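Local atomic coordinates of DUF3822 family protein (Bacteroides thetaiotaomicron VPI-5482, PDB entry 3HRG), a protein that is of unknown function but has an actin-like ATPase fold, which relates it to the ASKHA superfamily of sugar kinases, Hsp70 and actin. Residues Leu13-Leu17 / Asn247-Leu253. Sequence-based numbering, arbitrary orientation. Where two conformers were deposited one is given.
Sequences LSIRL and NIDMQAL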
ATOM      1  N   LEU A  13      -4.197  -8.059 -14.452  1.00 11.17           N
ATOM      2  CA  LEU A  13      -3.067  -8.524 -13.660  1.00 10.82           C
ATOM      3  C   LEU A  13      -2.712  -7.422 -12.673  1.00 11.01           C
ATOM      4  O   LEU A  13      -2.512  -6.293 -13.090  1.00  9.70           O
ATOM      5  CB  LEU A  13      -1.850  -8.739 -14.544  1.00 11.16           C
ATOM      6  CG  LEU A  13      -0.516  -9.149 -13.898  1.00 11.36           C
ATOM      7  CD1 LEU A  13      -0.698 -10.495 -13.191  1.00 11.26           C
ATOM      8  CD2 LEU A  13       0.594  -9.177 -14.943  1.00 12.22           C
ATOM      9  N   SER A  14      -2.586  -7.753 -11.393  1.00 11.97           N
ATOM     10  CA  SER A  14      -2.180  -6.763 -10.377  1.00 12.29           C
ATOM     11  C   SER A  14      -0.899  -7.279  -9.766  1.00 12.70           C
ATOM     12  O   SER A  14      -0.791  -8.473  -9.441  1.00 12.97           O
ATOM     13  CB  SER A  14      -3.242  -6.518  -9.332  1.00 12.47           C
ATOM     14  OG  SER A  14      -4.401  -5.976  -9.917  1.00 12.62           O
ATOM     15  N   ILE A  15       0.074  -6.382  -9.671  1.00 12.73           N
ATOM     16  CA  ILE A  15       1.401  -6.680  -9.183  1.00 12.89           C
ATOM     17  C   ILE A  15       1.741  -5.788  -8.025  1.00 12.52           C
ATOM     18  O   ILE A  15       1.661  -4.558  -8.170  1.00 12.34           O
ATOM     19  CB  ILE A  15       2.466  -6.403 -10.278  1.00 13.09           C
ATOM     20  CG1 ILE A  15       2.238  -7.269 -11.540  1.00 13.97           C
ATOM     21  CG2 ILE A  15       3.885  -6.685  -9.755  1.00 12.69           C
ATOM     22  CD1 ILE A  15       3.164  -6.959 -12.701  1.00 13.90           C
ATOM     23  N   ARG A  16       2.125  -6.380  -6.886  1.00 12.67           N
ATOM     24  CA  ARG A  16       2.545  -5.604  -5.712  0.50 12.85           C
ATOM     25  C   ARG A  16       4.034  -5.810  -5.538  1.00 12.63           C
ATOM     26  O   ARG A  16       4.480  -6.965  -5.405  1.00 12.53           O
ATOM     27  CB  ARG A  16       1.841  -6.026  -4.420  0.50 13.12           C
ATOM     28  CG  ARG A  16       2.385  -5.270  -3.174  0.50 14.32           C
ATOM     29  CD  ARG A  16       1.594  -5.551  -1.917  0.50 16.52           C
ATOM     30  NE  ARG A  16       1.523  -6.975  -1.590  0.50 17.07           N
ATOM     31  CZ  ARG A  16       2.306  -7.587  -0.701  0.50 18.76           C
ATOM     32  NH1 ARG A  16       3.205  -6.906  -0.000  0.50 19.22           N
ATOM     33  NH2 ARG A  16       2.154  -8.879  -0.481  0.50 18.83           N
ATOM     34  N   LEU A  17       4.785  -4.708  -5.528  1.00 12.40           N
ATOM     35  CA  LEU A  17       6.220  -4.730  -5.349  1.00 12.92           C
ATOM     36  C   LEU A  17       6.611  -4.179  -3.984  1.00 12.67           C
ATOM     37  O   LEU A  17       6.154  -3.115  -3.560  1.00 12.23           O
ATOM     38  CB  LEU A  17       6.944  -3.916  -6.431  1.00 13.10           C
ATOM     39  CG  LEU A  17       6.648  -4.292  -7.885  1.00 14.68           C
ATOM     40  CD1 LEU A  17       7.415  -3.380  -8.814  1.00 15.91           C
ATOM     41  CD2 LEU A  17       6.943  -5.761  -8.167  1.00 13.80           C
ATOM     42  N   ASN A 247      -2.141  -9.322   3.457  1.00 19.33           N
ATOM     43  CA  ASN A 247      -2.492  -9.091   2.054  1.00 19.53           C
ATOM     44  C   ASN A 247      -3.792  -8.308   1.788  1.00 19.55           C
ATOM     45  O   ASN A 247      -4.508  -8.563   0.816  1.00 19.33           O
ATOM     46  CB  ASN A 247      -2.492 -10.455   1.342  1.00 19.60           C
ATOM     47  CG  ASN A 247      -1.144 -11.165   1.470  1.00 20.04           C
ATOM     48  OD1 ASN A 247      -0.099 -10.587   1.162  1.00 20.44           O
ATOM     49  ND2 ASN A 247      -1.165 -12.423   1.917  1.00 20.32           N
ATOM     50  N   ILE A 248      -4.064  -7.327   2.652  1.00 19.83           N
ATOM     51  CA  ILE A 248      -5.262  -6.474   2.528  1.00 19.92           C
ATOM     52  C   ILE A 248      -5.225  -5.579   1.249  1.00 19.92           C
ATOM     53  O   ILE A 248      -6.282  -5.189   0.716  1.00 19.49           O
ATOM     54  CB  ILE A 248      -5.475  -5.646   3.844  1.00 20.11           C
ATOM     55  CG1 ILE A 248      -6.867  -5.023   3.881  1.00 20.45           C
ATOM     56  CG2 ILE A 248      -4.371  -4.589   4.032  1.00 19.44           C
ATOM     57  CD1 ILE A 248      -7.191  -4.414   5.246  1.00 20.34           C
ATOM     58  N   ASP A 249      -4.000  -5.281   0.787  1.00 19.92           N
ATOM     59  CA  ASP A 249      -3.715  -4.494  -0.432  1.00 20.12           C
ATOM     60  C   ASP A 249      -4.480  -4.896  -1.695  1.00 19.62           C
ATOM     61  O   ASP A 249      -4.986  -4.025  -2.413  1.00 19.51           O
ATOM     62  CB  ASP A 249      -2.224  -4.608  -0.782  1.00 20.41           C
ATOM     63  CG  ASP A 249      -1.781  -6.073  -1.015  1.00 21.78           C
ATOM     64  OD1 ASP A 249      -1.791  -6.881  -0.070  1.00 21.65           O
ATOM     65  OD2 ASP A 249      -1.440  -6.434  -2.155  1.00 25.66           O
HETATM   66  N   MSE A 250      -4.532  -6.205  -1.972  1.00 19.19           N
HETATM   67  CA  MSE A 250      -5.207  -6.753  -3.166  1.00 18.74           C
HETATM   68  C   MSE A 250      -6.710  -6.700  -2.927  1.00 19.28           C
HETATM   69  O   MSE A 250      -7.480  -6.441  -3.868  1.00 19.32           O
HETATM   70  CB  MSE A 250      -4.792  -8.208  -3.471  1.00 18.08           C
HETATM   71  CG  MSE A 250      -3.349  -8.467  -3.943  1.00 15.48           C
HETATM   72 SE   MSE A 250      -2.865  -7.627  -5.643  0.75  7.84          SE
HETATM   73  CE  MSE A 250      -1.111  -8.452  -5.969  1.00  6.70           C
ATOM     74  N   GLN A 251      -7.114  -6.997  -1.681  1.00 19.51           N
ATOM     75  CA  GLN A 251      -8.515  -6.907  -1.265  1.00 19.91           C
ATOM     76  C   GLN A 251      -8.947  -5.450  -1.484  1.00 19.98           C
ATOM     77  O   GLN A 251     -10.009  -5.198  -2.075  1.00 19.97           O
ATOM     78  CB  GLN A 251      -8.696  -7.327   0.201  1.00 19.89           C
ATOM     79  N   ALA A 252      -8.094  -4.517  -1.036  1.00 19.84           N
ATOM     80  CA  ALA A 252      -8.303  -3.079  -1.220  1.00 20.15           C
ATOM     81  C   ALA A 252      -8.346  -2.701  -2.711  1.00 20.57           C
ATOM     82  O   ALA A 252      -9.304  -2.065  -3.173  1.00 20.26           O
ATOM     83  CB  ALA A 252      -7.203  -2.300  -0.518  1.00 19.86           C
ATOM     84  N   LEU A 253      -7.315  -3.107  -3.457  1.00 21.21           N
ATOM     85  CA  LEU A 253      -7.237  -2.805  -4.893  1.00 21.99           C
ATOM     86  C   LEU A 253      -8.428  -3.394  -5.669  1.00 22.85           C
ATOM     87  O   LEU A 253      -8.835  -2.823  -6.688  1.00 23.05           O
ATOM     88  CB  LEU A 253      -5.914  -3.313  -5.493  1.00 21.95           C
ATOM     89  CG  LEU A 253      -5.622  -2.934  -6.956  1.00 21.94           C
ATOM     90  CD1 LEU A 253      -5.380  -1.435  -7.133  1.00 21.13           C
ATOM     91  CD2 LEU A 253      -4.438  -3.719  -7.461  1.00 22.21           C
TER
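M250, a selenomethionine, reaches out from its helix and lays its terminal methyl, CE, against the backbone of strand 13-17. Its CE sits 3.5 Å from O of S14 and 4.1 Å from CB of R16, while SE lies 3.9 Å from CB of S14, so one long side chain bridges two strand residues. This illustrates a general rule of helix-on-sheet packing: because side chains alternate along a strand, a helix meets every second one. Here S14 and R16 point their CA-to-CB bonds toward the helix, and I15 between them points away. On the helix, D249 and L253, about one turn apart, point toward the strand, while M250 leaves sideways and swings its end in. At one end OG of S14 touches CD2 of L253 at 3.3 Å. At the other, the side chain of R16, extended through CG and CD and then bent at chi3 (57°), brings NE within 3.1 Å of OD2 of D249, a salt bridge near the start of the helix; OD1 of N247, in the preceding loop, lies 3.3 Å from NH2 of R16, at an angle too poor for a hydrogen bond. The segment axes approach to 10.0 Å and run at 142°, largely antiparallel. Strand 12-17 is the middle strand of a mixed five-stranded sheet whose 3-2-1-4-5 order, repeated in the second five-stranded sheet, fits the duplicated core of the actin-like fold. Helix 248-255, near the C-terminus, packs over the three central strands: M250 also touches S23 and S25 of strand 22-28, L253 meets N70 of strand 68-73, and I248 and A252 pack against helix 144-154.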